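Local coordinates for transglutaminase-like domain-containing protein (Streptococcus suis, PDB 4XZ7) that probably acts as a transglutaminase, cross-linking proteins through glutamine side chains, and serves as a virulence factor that helps the bacterium resist phagocytosis, at residues B[117-130]-B[156-170]. Residues are numbered along the deposited sequence; the frame is centred on the assembly and turned at random.
Sequences MEPKRIHALFKIEL and MTIYSHGLTVDNKYY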
# COMPACT_ATOMS: atom_id res chain seq x y z
N MET B 117 -8.59 -13.69 -0.11
CA MET B 117 -9.20 -13.25 -1.36
C MET B 117 -8.15 -13.06 -2.46
O MET B 117 -8.36 -12.30 -3.41
CB MET B 117 -10.00 -11.96 -1.14
CG MET B 117 -11.26 -12.19 -0.32
SD MET B 117 -12.20 -10.68 -0.04
CE MET B 117 -13.66 -11.35 0.77
N GLU B 118 -7.02 -13.76 -2.31
CA GLU B 118 -6.09 -13.95 -3.43
C GLU B 118 -6.82 -14.78 -4.48
O GLU B 118 -7.73 -15.53 -4.14
CB GLU B 118 -4.81 -14.66 -2.97
CG GLU B 118 -4.99 -16.15 -2.66
CD GLU B 118 -5.75 -16.41 -1.36
OE1 GLU B 118 -5.95 -15.45 -0.58
OE2 GLU B 118 -6.14 -17.58 -1.11
N PRO B 119 -6.43 -14.65 -5.76
CA PRO B 119 -7.14 -15.39 -6.81
C PRO B 119 -7.40 -16.88 -6.49
O PRO B 119 -6.48 -17.61 -6.13
CB PRO B 119 -6.21 -15.22 -8.02
CG PRO B 119 -5.65 -13.82 -7.81
CD PRO B 119 -5.41 -13.74 -6.31
N LYS B 120 -8.66 -17.29 -6.57
CA LYS B 120 -9.00 -18.71 -6.46
C LYS B 120 -8.93 -19.40 -7.82
O LYS B 120 -9.08 -18.77 -8.88
CB LYS B 120 -10.40 -18.87 -5.86
CG LYS B 120 -10.55 -18.21 -4.49
CD LYS B 120 -9.34 -18.51 -3.60
CE LYS B 120 -9.27 -17.60 -2.38
NZ LYS B 120 -10.41 -17.80 -1.45
N ARG B 121 -8.72 -20.72 -7.79
CA ARG B 121 -8.68 -21.50 -9.02
C ARG B 121 -9.74 -22.61 -8.99
O ARG B 121 -10.24 -22.98 -7.92
CB ARG B 121 -7.27 -22.08 -9.24
CG ARG B 121 -6.23 -21.01 -9.49
CD ARG B 121 -4.79 -21.50 -9.53
NE ARG B 121 -3.87 -20.39 -9.25
CZ ARG B 121 -3.00 -19.91 -10.12
NH1 ARG B 121 -2.89 -20.46 -11.32
NH2 ARG B 121 -2.22 -18.90 -9.79
N ILE B 122 -10.10 -23.11 -10.16
CA ILE B 122 -10.98 -24.27 -10.26
C ILE B 122 -10.19 -25.35 -10.99
O ILE B 122 -9.37 -25.04 -11.87
CB ILE B 122 -12.32 -23.94 -10.99
CG1 ILE B 122 -13.19 -25.18 -11.18
CG2 ILE B 122 -12.07 -23.29 -12.36
CD1 ILE B 122 -14.64 -24.83 -11.47
N HIS B 123 -10.40 -26.61 -10.61
CA HIS B 123 -9.64 -27.72 -11.17
C HIS B 123 -10.57 -28.86 -11.57
O HIS B 123 -11.68 -28.99 -11.06
CB HIS B 123 -8.61 -28.25 -10.16
CG HIS B 123 -7.91 -27.18 -9.38
ND1 HIS B 123 -6.76 -26.56 -9.82
CD2 HIS B 123 -8.19 -26.64 -8.17
CE1 HIS B 123 -6.37 -25.68 -8.93
NE2 HIS B 123 -7.22 -25.70 -7.91
N ALA B 124 -10.11 -29.71 -12.48
CA ALA B 124 -10.96 -30.79 -12.94
C ALA B 124 -10.12 -31.88 -13.58
O ALA B 124 -9.06 -31.60 -14.14
CB ALA B 124 -12.02 -30.27 -13.91
N LEU B 125 -10.59 -33.12 -13.49
CA LEU B 125 -9.91 -34.24 -14.13
C LEU B 125 -10.22 -34.35 -15.62
O LEU B 125 -9.67 -35.20 -16.32
CB LEU B 125 -10.27 -35.55 -13.42
CG LEU B 125 -9.73 -35.64 -11.99
CD1 LEU B 125 -10.30 -36.86 -11.30
CD2 LEU B 125 -8.21 -35.66 -11.96
N PHE B 126 -11.11 -33.49 -16.09
CA PHE B 126 -11.37 -33.37 -17.52
C PHE B 126 -10.86 -32.01 -17.96
O PHE B 126 -10.65 -31.12 -17.15
CB PHE B 126 -12.86 -33.54 -17.84
CG PHE B 126 -13.75 -32.65 -17.02
CD1 PHE B 126 -14.06 -31.36 -17.44
CD2 PHE B 126 -14.28 -33.10 -15.83
CE1 PHE B 126 -14.87 -30.54 -16.69
CE2 PHE B 126 -15.10 -32.28 -15.07
CZ PHE B 126 -15.39 -31.01 -15.50
N LYS B 127 -10.66 -31.85 -19.26
CA LYS B 127 -10.00 -30.66 -19.78
C LYS B 127 -10.86 -29.43 -19.59
O LYS B 127 -12.00 -29.37 -20.05
CB LYS B 127 -9.68 -30.82 -21.26
CG LYS B 127 -9.02 -29.60 -21.85
CD LYS B 127 -8.38 -29.93 -23.20
CE LYS B 127 -7.74 -28.69 -23.80
NZ LYS B 127 -7.19 -28.97 -25.14
N ILE B 128 -10.30 -28.46 -18.89
CA ILE B 128 -10.93 -27.17 -18.76
C ILE B 128 -9.86 -26.12 -19.00
O ILE B 128 -8.70 -26.30 -18.60
CB ILE B 128 -11.55 -26.96 -17.36
CG1 ILE B 128 -10.51 -27.18 -16.27
CG2 ILE B 128 -12.72 -27.91 -17.18
CD1 ILE B 128 -10.90 -26.69 -14.87
N GLU B 129 -10.26 -25.05 -19.68
CA GLU B 129 -9.40 -23.88 -19.84
C GLU B 129 -10.26 -22.64 -20.09
O GLU B 129 -11.43 -22.74 -20.45
CB GLU B 129 -8.39 -24.08 -20.96
CG GLU B 129 -8.93 -24.80 -22.18
CD GLU B 129 -8.01 -24.68 -23.39
OE1 GLU B 129 -8.45 -24.07 -24.39
OE2 GLU B 129 -6.86 -25.19 -23.34
N LEU B 130 -9.67 -21.47 -19.89
CA LEU B 130 -10.29 -20.23 -20.37
C LEU B 130 -9.49 -19.74 -21.57
O LEU B 130 -8.27 -19.52 -21.46
CB LEU B 130 -10.31 -19.16 -19.27
CG LEU B 130 -11.10 -19.55 -18.02
CD1 LEU B 130 -10.99 -18.47 -16.95
CD2 LEU B 130 -12.57 -19.82 -18.37
N MET B 156 -3.57 -40.00 -14.81
CA MET B 156 -4.56 -38.97 -15.10
C MET B 156 -3.93 -37.58 -15.21
O MET B 156 -2.76 -37.40 -14.90
CB MET B 156 -5.66 -38.98 -14.03
CG MET B 156 -5.22 -38.42 -12.70
SD MET B 156 -6.30 -38.96 -11.35
CE MET B 156 -5.83 -40.67 -11.22
N THR B 157 -4.72 -36.61 -15.65
CA THR B 157 -4.29 -35.23 -15.83
C THR B 157 -5.24 -34.29 -15.10
O THR B 157 -6.45 -34.43 -15.20
CB THR B 157 -4.25 -34.85 -17.32
OG1 THR B 157 -3.40 -35.77 -18.02
CG2 THR B 157 -3.74 -33.44 -17.52
N ILE B 158 -4.68 -33.35 -14.34
CA ILE B 158 -5.47 -32.37 -13.61
C ILE B 158 -5.32 -31.02 -14.27
O ILE B 158 -4.20 -30.54 -14.43
CB ILE B 158 -5.05 -32.27 -12.13
CG1 ILE B 158 -5.24 -33.61 -11.43
CG2 ILE B 158 -5.88 -31.22 -11.42
CD1 ILE B 158 -4.72 -33.64 -9.99
N TYR B 159 -6.45 -30.41 -14.64
CA TYR B 159 -6.46 -29.13 -15.36
C TYR B 159 -6.94 -28.05 -14.42
O TYR B 159 -7.77 -28.30 -13.57
CB TYR B 159 -7.39 -29.18 -16.58
CG TYR B 159 -7.01 -30.25 -17.60
CD1 TYR B 159 -6.24 -29.93 -18.71
CD2 TYR B 159 -7.44 -31.58 -17.45
CE1 TYR B 159 -5.91 -30.88 -19.64
CE2 TYR B 159 -7.11 -32.53 -18.37
CZ TYR B 159 -6.35 -32.19 -19.46
OH TYR B 159 -6.01 -33.16 -20.37
N SER B 160 -6.46 -26.83 -14.63
CA SER B 160 -6.66 -25.74 -13.67
C SER B 160 -6.79 -24.41 -14.38
O SER B 160 -6.11 -24.19 -15.38
CB SER B 160 -5.47 -25.64 -12.70
OG SER B 160 -5.33 -26.81 -11.90
N HIS B 161 -7.62 -23.52 -13.86
CA HIS B 161 -7.55 -22.13 -14.32
C HIS B 161 -8.26 -21.23 -13.32
O HIS B 161 -8.91 -21.72 -12.39
CB HIS B 161 -8.13 -21.95 -15.74
CG HIS B 161 -9.60 -22.26 -15.85
ND1 HIS B 161 -10.57 -21.52 -15.20
CD2 HIS B 161 -10.27 -23.20 -16.57
CE1 HIS B 161 -11.77 -22.00 -15.49
NE2 HIS B 161 -11.62 -23.03 -16.31
N GLY B 162 -8.13 -19.92 -13.50
CA GLY B 162 -8.73 -18.97 -12.59
C GLY B 162 -10.21 -19.19 -12.41
O GLY B 162 -10.91 -19.52 -13.37
N LEU B 163 -10.67 -19.03 -11.18
CA LEU B 163 -12.09 -19.06 -10.88
C LEU B 163 -12.58 -17.65 -10.59
O LEU B 163 -13.58 -17.22 -11.15
CB LEU B 163 -12.39 -19.98 -9.68
CG LEU B 163 -13.86 -20.05 -9.26
CD1 LEU B 163 -14.76 -20.38 -10.45
CD2 LEU B 163 -14.06 -21.08 -8.17
N THR B 164 -11.87 -16.91 -9.73
CA THR B 164 -12.26 -15.54 -9.44
C THR B 164 -11.60 -14.56 -10.41
O THR B 164 -10.49 -14.78 -10.89
CB THR B 164 -11.87 -15.11 -8.01
OG1 THR B 164 -10.47 -15.28 -7.86
CG2 THR B 164 -12.61 -15.96 -6.95
N VAL B 165 -12.31 -13.47 -10.69
CA VAL B 165 -11.77 -12.38 -11.47
C VAL B 165 -11.52 -11.20 -10.53
O VAL B 165 -12.19 -11.06 -9.50
CB VAL B 165 -12.71 -11.98 -12.64
CG1 VAL B 165 -12.96 -13.18 -13.53
CG2 VAL B 165 -14.02 -11.46 -12.12
N ASP B 166 -10.53 -10.39 -10.87
CA ASP B 166 -10.19 -9.24 -10.05
C ASP B 166 -9.51 -8.23 -10.96
O ASP B 166 -9.22 -8.53 -12.13
CB ASP B 166 -9.25 -9.64 -8.90
CG ASP B 166 -9.31 -8.67 -7.72
OD1 ASP B 166 -9.89 -7.57 -7.85
OD2 ASP B 166 -8.77 -9.03 -6.65
N ASN B 167 -9.31 -7.03 -10.43
CA ASN B 167 -8.39 -6.05 -10.98
C ASN B 167 -7.17 -6.74 -11.56
O ASN B 167 -6.56 -7.56 -10.87
CB ASN B 167 -8.02 -5.07 -9.84
CG ASN B 167 -7.27 -3.87 -10.32
OD1 ASN B 167 -6.36 -3.97 -11.12
ND2 ASN B 167 -7.64 -2.70 -9.78
N LYS B 168 -6.82 -6.48 -12.82
CA LYS B 168 -5.73 -7.24 -13.40
C LYS B 168 -4.37 -6.87 -12.77
O LYS B 168 -3.40 -7.61 -12.90
CB LYS B 168 -5.69 -7.04 -14.93
CG LYS B 168 -5.11 -5.71 -15.40
CD LYS B 168 -5.17 -5.59 -16.94
CE LYS B 168 -4.39 -4.38 -17.43
NZ LYS B 168 -4.37 -4.24 -18.90
N TYR B 169 -4.31 -5.75 -12.06
CA TYR B 169 -3.06 -5.38 -11.41
C TYR B 169 -2.94 -5.88 -9.97
O TYR B 169 -2.15 -5.34 -9.19
CB TYR B 169 -2.86 -3.87 -11.45
CG TYR B 169 -2.67 -3.33 -12.85
CD1 TYR B 169 -1.53 -3.62 -13.58
CD2 TYR B 169 -3.65 -2.55 -13.45
CE1 TYR B 169 -1.36 -3.13 -14.88
CE2 TYR B 169 -3.49 -2.06 -14.74
CZ TYR B 169 -2.35 -2.34 -15.45
OH TYR B 169 -2.22 -1.82 -16.71
N TYR B 170 -3.69 -6.93 -9.62
CA TYR B 170 -3.70 -7.48 -8.24
C TYR B 170 -2.30 -7.73 -7.66
O TYR B 170 -2.03 -7.41 -6.49
CB TYR B 170 -4.49 -8.78 -8.21
CG TYR B 170 -4.47 -9.45 -6.86
CD1 TYR B 170 -3.48 -10.36 -6.52
CD2 TYR B 170 -5.45 -9.18 -5.93
CE1 TYR B 170 -3.45 -10.95 -5.25
CE2 TYR B 170 -5.44 -9.77 -4.68
CZ TYR B 170 -4.44 -10.65 -4.35
OH TYR B 170 -4.46 -11.24 -3.10
O HOH W 1 -8.24 -11.57 -6.22
O HOH W 2 -8.16 -16.32 -10.50
O HOH W 3 -7.25 -37.01 -16.97
O HOH W 4 -6.18 -25.46 -18.12
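The Tyr159 ring is sandwiched: Lys127 CA stands over one face, 3.6 Å from the ring centroid and 11° off its normal, a CH-pi contact; Thr157 CG2 packs on the opposite face, and Ala124 O lies at the edge in plane. On the His161 ring, Leu130 CG sits over one face, 3.6 Å from the centroid, with the carbonyl carbon of Ile128 at the edge. Chi1 of 64° sets CG between the backbone N and carbonyl carbon, where His161 ND1 donates to Gly162 O at 2.7 Å; NE2 hydrogen-bonds Tyr98 OH of helix 95-101, so both nitrogens are used and the ring's rotation is fixed. His123 ND1 and Ser160 OG share a hydrogen bond of 2.5 Å in the ring plane, while His123 NE2 hydrogen-bonds Asp89 OD2. The three rings project from an antiparallel strand pair, 121-124 against 157-162, axes at 160°, within a mixed sheet, Tyr159 and His161 on one face, His123 with Ser160 on the other; loop 126-130 folds back over the first two rings. Beyond the ladder, Leu163 N donates to Lys120 O at 2.8 Å, and Lys120 N to Thr164 OG1 at 3.0 Å. Farther along, Pro119 CD makes a CH-pi contact over the Tyr170 face, 3.9 Å from its centroid; Tyr170 also packs on Asn185 of the second subunit.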